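Local atomic coordinates of alpha-L-arabinofuranosidase B (PDB entry 6SXT), a protein that hydrolyses terminal non-reducing alpha-L-arabinofuranoside residues of arabinoxylan, arabinan and arabinogalactan, cleaving 1,2-, 1,3- and 1,5-alpha-linkages. Residues 200-205 and 230-235; 17-22 and 272-277. One frame throughout, in Å; residues are numbered along the deposited sequence.

Contact 1 of 2, residues 200-205 and 230-235; sequences IMVDME and AAVKGG. With LXE ([(1~{S},2~{S},3~{S},4~{S})-2-(hydroxymethyl)-3,4-bis(oxidanyl)cyclopentyl]azanium), chain G.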
loop_
_atom_site.group_PDB
_atom_site.type_symbol
_atom_site.label_atom_id
_atom_site.label_comp_id
_atom_site.label_asym_id
_atom_site.label_seq_id
_atom_site.Cartn_x
_atom_site.Cartn_y
_atom_site.Cartn_z
ATOM N N ILE A 200 -8.057 7.634 12.106
ATOM C CA ILE A 200 -8.282 8.589 10.997
ATOM C C ILE A 200 -8.103 9.964 11.586
ATOM O O ILE A 200 -8.778 10.305 12.563
ATOM C CB ILE A 200 -9.684 8.482 10.388
ATOM C CG1 ILE A 200 -9.932 7.070 9.845
ATOM C CG2 ILE A 200 -9.844 9.559 9.352
ATOM C CD1 ILE A 200 -11.384 6.798 9.586
ATOM N N MET A 201 -7.202 10.732 10.995
ATOM C CA MET A 201 -7.030 12.134 11.425
ATOM C C MET A 201 -7.011 13.008 10.176
ATOM O O MET A 201 -7.072 12.481 9.047
ATOM C CB MET A 201 -5.743 12.289 12.224
ATOM C CG MET A 201 -5.790 11.443 13.463
ATOM S SD MET A 201 -4.444 11.789 14.674
ATOM C CE MET A 201 -3.210 10.699 14.041
ATOM N N VAL A 202 -6.909 14.301 10.375
ATOM C CA VAL A 202 -6.834 15.242 9.238
ATOM C C VAL A 202 -5.495 15.954 9.326
ATOM O O VAL A 202 -5.215 16.596 10.343
ATOM C CB VAL A 202 -7.999 16.220 9.169
ATOM C CG1 VAL A 202 -7.845 17.218 8.045
ATOM C CG2 VAL A 202 -9.306 15.441 9.030
ATOM N N ASP A 203 -4.744 15.849 8.252
ATOM C CA ASP A 203 -3.440 16.542 8.124
ATOM C C ASP A 203 -3.762 17.926 7.610
ATOM O O ASP A 203 -4.206 18.100 6.462
ATOM C CB ASP A 203 -2.500 15.752 7.225
ATOM C CG ASP A 203 -1.062 16.224 7.247
ATOM O OD1 ASP A 203 -0.855 17.336 7.845
ATOM O OD2 ASP A 203 -0.196 15.421 6.756
ATOM N N MET A 204 -3.477 18.939 8.456
ATOM C CA MET A 204 -3.680 20.359 8.079
ATOM C C MET A 204 -2.321 21.074 7.993
ATOM O O MET A 204 -2.349 22.297 7.845
ATOM C CB MET A 204 -4.591 21.054 9.083
ATOM C CG MET A 204 -5.988 20.478 9.096
ATOM S SD MET A 204 -7.156 21.540 10.016
ATOM C CE MET A 204 -8.480 20.362 10.313
ATOM N N GLU A 205 -1.244 20.306 7.995
ATOM C CA GLU A 205 0.178 20.732 7.970
ATOM C C GLU A 205 0.596 21.222 9.374
ATOM O O GLU A 205 -0.112 22.048 9.985
ATOM C CB GLU A 205 0.433 21.775 6.883
ATOM C CG GLU A 205 1.905 22.129 6.691
ATOM C CD GLU A 205 2.826 20.991 6.304
ATOM O OE1 GLU A 205 3.346 20.925 5.197
ATOM O OE2 GLU A 205 3.070 19.956 7.208
ATOM N N ALA A 230 -12.956 6.274 5.231
ATOM C CA ALA A 230 -12.621 7.545 5.911
ATOM C C ALA A 230 -13.241 8.653 5.101
ATOM O O ALA A 230 -12.871 8.781 3.911
ATOM C CB ALA A 230 -11.123 7.686 5.997
ATOM N N ALA A 231 -14.093 9.493 5.695
ATOM C CA ALA A 231 -14.735 10.613 4.991
ATOM C C ALA A 231 -14.396 11.887 5.750
ATOM O O ALA A 231 -14.709 11.988 6.967
ATOM C CB ALA A 231 -16.229 10.449 4.837
ATOM N N VAL A 232 -13.827 12.840 5.037
ATOM C CA VAL A 232 -13.328 14.103 5.650
ATOM C C VAL A 232 -13.896 15.258 4.849
ATOM O O VAL A 232 -14.022 15.180 3.591
ATOM C CB VAL A 232 -11.784 14.124 5.731
ATOM C CG1 VAL A 232 -11.232 15.547 5.878
ATOM C CG2 VAL A 232 -11.329 13.193 6.816
ATOM N N LYS A 233 -14.234 16.366 5.506
ATOM C CA LYS A 233 -14.725 17.542 4.782
ATOM C C LYS A 233 -14.331 18.781 5.573
ATOM O O LYS A 233 -14.086 18.670 6.780
ATOM C CB LYS A 233 -16.231 17.468 4.542
ATOM C CG LYS A 233 -17.096 17.201 5.773
ATOM C CD LYS A 233 -18.493 16.822 5.394
ATOM C CE LYS A 233 -19.367 16.413 6.563
ATOM N NZ LYS A 233 -20.661 15.848 6.062
ATOM N N GLY A 234 -14.159 19.864 4.823
ATOM C CA GLY A 234 -13.696 21.127 5.404
ATOM C C GLY A 234 -14.317 22.284 4.681
ATOM O O GLY A 234 -14.399 22.289 3.461
ATOM N N GLY A 235 -14.705 23.298 5.435
ATOM C CA GLY A 235 -15.203 24.551 4.863
ATOM C C GLY A 235 -14.751 25.698 5.756
ATOM O O GLY A 235 -13.785 25.564 6.460
HETATM C "C1'" LXE G . 4.051 18.997 6.954
HETATM C "C2'" LXE G . 3.724 17.832 6.019
HETATM O "O2'" LXE G . 3.352 18.270 4.763
HETATM C "C3'" LXE G . 2.639 17.186 6.765
HETATM O "O3'" LXE G . 2.327 15.878 6.127
HETATM C "C4'" LXE G . 3.294 16.981 8.114
HETATM C "C5'" LXE G . 2.292 16.843 9.245
HETATM O "O5'" LXE G . 1.345 17.885 9.322
HETATM C "C6'" LXE G . 4.211 18.260 8.260
HETATM N "N1'" LXE G . 5.595 17.742 8.456
#
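Ile200 and Val202 face Ala230 and Val232 across two strands that run in the same general direction without pairing, their CA atoms 6.8 Å apart for Ile200 and Ala230 and 7.5 Å for Val202 and Val232. At the first step Ala230 CB packs against the isoleucine side chain, touched most closely by Ile200 CD1 at 3.7 Å, with CG1 and CG2 slightly farther off. At the second, the valines meet tip to tip: Val202 CG2 reaches Val232 CG1 at 3.7 Å and bears equally on Val232 CG2, one methyl on two branches. Ile241 and Trp239 of strand 238-245 extend this apolar layer. Such face-to-face packing of separate antiparallel sheets is the principle of the concanavalin-like beta-sandwich, and here strand 199-203 of the smaller sheet carries substrate-binding Asp203 and leads to the nucleophile. One residue past Val202, the CB of Asp203 points roughly the other way, and with CG anti to the backbone N (chi1 -168°) the carboxylate meets the bound cyclopentyl inhibitor. Asp203 OD1 accepts from O5' of the inhibitor at 2.7 Å, while Asp203 OD2 accepts a hydrogen bond from O3' at 2.6 Å. The same OD1 closes an Asx turn with Glu205 N, 3.0 Å away and approaching 26° out of the carboxylate plane. That turn leads to the nucleophile Glu205, whose OE2 is bonded covalently to C1' of the inhibitor at 1.4 Å; its OE1 accepts from O2'.

Contact 2 of 2, residues 17-22 and 272-277; sequences AAHSTT and GAIILG
Ile274 spans the gap to Ala17 and His19, and its path illustrates how one branched side chain can join strands whose backbones stay well apart: Ala17 CA and Ile274 CA are 8.8 Å from each other. From CB, which faces the 17-22 segment, the two branches part. CG2, anti to the backbone N, approaches the ring only at its tip, 4.2 Å from His19 CE1 and displaced from the ring plane. The longer branch leaves through CG1 and continues extended (chi2 176°), which carries the terminal methyl to a double contact. Ile274 CD1 packs on Ala17 CB at 3.7 Å, and it also lies 4.1 Å from His19 CE1, near the ring plane, at the edge. The carbon it meets sits between the two ring nitrogens, both engaged: His19 ND1 with Tyr164 OH and His19 NE2 with the carbonyl of Asn83. Bonds at both nitrogens restrain the ring's rotation, with CE1 turned to the isoleucine. Farther along, Ser20 OG accepts from Thr22 N at 3.0 Å in an ST turn. A strand of the large antiparallel sheet thus packs through side chains on one of a smaller sheet, as in a concanavalin-like sandwich core. Around this contact, strand 15-20 pairs antiparallel with strand 288-296, whose Met295 touches Ile274 and whose Phe290 touches His19 and Leu276; Ile75 of strand 70-75 touches the same two, and strand 273-276 runs between strands 130-132 and 166-167.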
loop_
_atom_site.group_PDB
_atom_site.type_symbol
_atom_site.label_atom_id
_atom_site.label_comp_id
_atom_site.label_asym_id
_atom_site.label_seq_id
_atom_site.Cartn_x
_atom_site.Cartn_y
_atom_site.Cartn_z
ATOM N N ALA A 17 -11.890 15.053 -8.392
ATOM C CA ALA A 17 -10.832 14.054 -8.617
ATOM C C ALA A 17 -11.410 12.749 -8.123
ATOM O O ALA A 17 -12.009 12.728 -7.024
ATOM C CB ALA A 17 -9.577 14.438 -7.878
ATOM N N ALA A 18 -11.238 11.683 -8.875
ATOM C CA ALA A 18 -11.883 10.397 -8.534
ATOM C C ALA A 18 -10.901 9.298 -8.922
ATOM O O ALA A 18 -10.591 9.127 -10.122
ATOM C CB ALA A 18 -13.190 10.261 -9.285
ATOM N N HIS A 19 -10.386 8.599 -7.947
ATOM C CA HIS A 19 -9.231 7.692 -8.145
ATOM C C HIS A 19 -9.557 6.289 -7.618
ATOM O O HIS A 19 -9.919 6.146 -6.443
ATOM C CB HIS A 19 -8.069 8.207 -7.344
ATOM C CG HIS A 19 -7.590 9.549 -7.752
ATOM N ND1 HIS A 19 -7.563 10.616 -6.865
ATOM C CD2 HIS A 19 -7.121 9.981 -8.928
ATOM C CE1 HIS A 19 -7.080 11.672 -7.494
ATOM N NE2 HIS A 19 -6.773 11.336 -8.758
ATOM N N SER A 20 -9.414 5.264 -8.442
ATOM C CA SER A 20 -9.578 3.881 -7.952
ATOM C C SER A 20 -8.917 2.924 -8.910
ATOM O O SER A 20 -9.103 3.056 -10.128
ATOM C CB SER A 20 -11.055 3.476 -7.815
ATOM O OG SER A 20 -11.116 2.138 -7.328
ATOM N N THR A 21 -8.220 1.928 -8.361
ATOM C CA THR A 21 -7.697 0.810 -9.142
ATOM C C THR A 21 -8.665 -0.357 -9.121
ATOM O O THR A 21 -8.414 -1.324 -9.834
ATOM C CB THR A 21 -6.278 0.450 -8.709
ATOM O OG1 THR A 21 -6.341 0.100 -7.314
ATOM C CG2 THR A 21 -5.298 1.566 -8.946
ATOM N N THR A 22 -9.681 -0.316 -8.277
ATOM C CA THR A 22 -10.637 -1.426 -8.144
ATOM C C THR A 22 -11.866 -1.259 -9.025
ATOM O O THR A 22 -12.386 -2.284 -9.482
ATOM C CB THR A 22 -10.995 -1.697 -6.695
ATOM O OG1 THR A 22 -11.694 -0.550 -6.232
ATOM C CG2 THR A 22 -9.759 -1.995 -5.862
ATOM N N GLY A 272 -4.497 23.057 -3.427
ATOM C CA GLY A 272 -5.167 22.309 -4.493
ATOM C C GLY A 272 -4.372 21.152 -5.089
ATOM O O GLY A 272 -4.922 20.474 -5.933
ATOM N N ALA A 273 -3.165 20.860 -4.649
ATOM C CA ALA A 273 -2.426 19.680 -5.129
ATOM C C ALA A 273 -3.091 18.438 -4.511
ATOM O O ALA A 273 -3.756 18.586 -3.468
ATOM C CB ALA A 273 -0.973 19.752 -4.744
ATOM N N ILE A 274 -2.809 17.275 -5.078
ATOM C CA ILE A 274 -3.313 16.018 -4.518
ATOM C C ILE A 274 -2.140 15.116 -4.193
ATOM O O ILE A 274 -1.267 14.911 -5.062
ATOM C CB ILE A 274 -4.265 15.344 -5.511
ATOM C CG1 ILE A 274 -5.301 16.316 -6.030
ATOM C CG2 ILE A 274 -4.897 14.108 -4.864
ATOM C CD1 ILE A 274 -6.219 15.710 -7.093
ATOM N N ILE A 275 -2.178 14.523 -2.996
ATOM C CA ILE A 275 -1.135 13.557 -2.570
ATOM C C ILE A 275 -1.788 12.226 -2.227
ATOM O O ILE A 275 -2.981 12.224 -1.817
ATOM C CB ILE A 275 -0.314 14.050 -1.375
ATOM C CG1 ILE A 275 -1.211 14.453 -0.215
ATOM C CG2 ILE A 275 0.656 15.141 -1.814
ATOM C CD1 ILE A 275 -0.502 14.931 1.046
ATOM N N LEU A 276 -1.051 11.161 -2.370
ATOM C CA LEU A 276 -1.485 9.829 -1.910
ATOM C C LEU A 276 -0.276 9.099 -1.329
ATOM O O LEU A 276 0.705 8.870 -2.069
ATOM C CB LEU A 276 -2.097 9.038 -3.056
ATOM C CG LEU A 276 -2.404 7.588 -2.682
ATOM C CD1 LEU A 276 -3.379 7.470 -1.544
ATOM C CD2 LEU A 276 -2.921 6.845 -3.890
ATOM N N GLY A 277 -0.332 8.788 -0.036
ATOM C CA GLY A 277 0.642 7.887 0.608
ATOM C C GLY A 277 1.764 8.603 1.338
ATOM O O GLY A 277 2.569 7.926 1.940
#

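In the fold
Contacts 1 and 2 apply one principle twice: in each, a strand of the large antiparallel sheet of the catalytic domain (227-235 in contact 1, 15-20 in contact 2) packs against a strand of a different, smaller sheet. Their centres are 14 Å apart and their nearest atoms about 6 Å, without touching. In sequence, both segments of contact 1 fall between those of contact 2. Contact 1 contains the nucleophile itself, whereas the side chain of Ile274 in contact 2 is about 13 Å from the bound inhibitor and about 10 Å from substrate-binding Gly280. Just beyond segment 272-277, the proton donor Asp281 hydrogen-bonds the inhibitor held by Asp203 and Glu205.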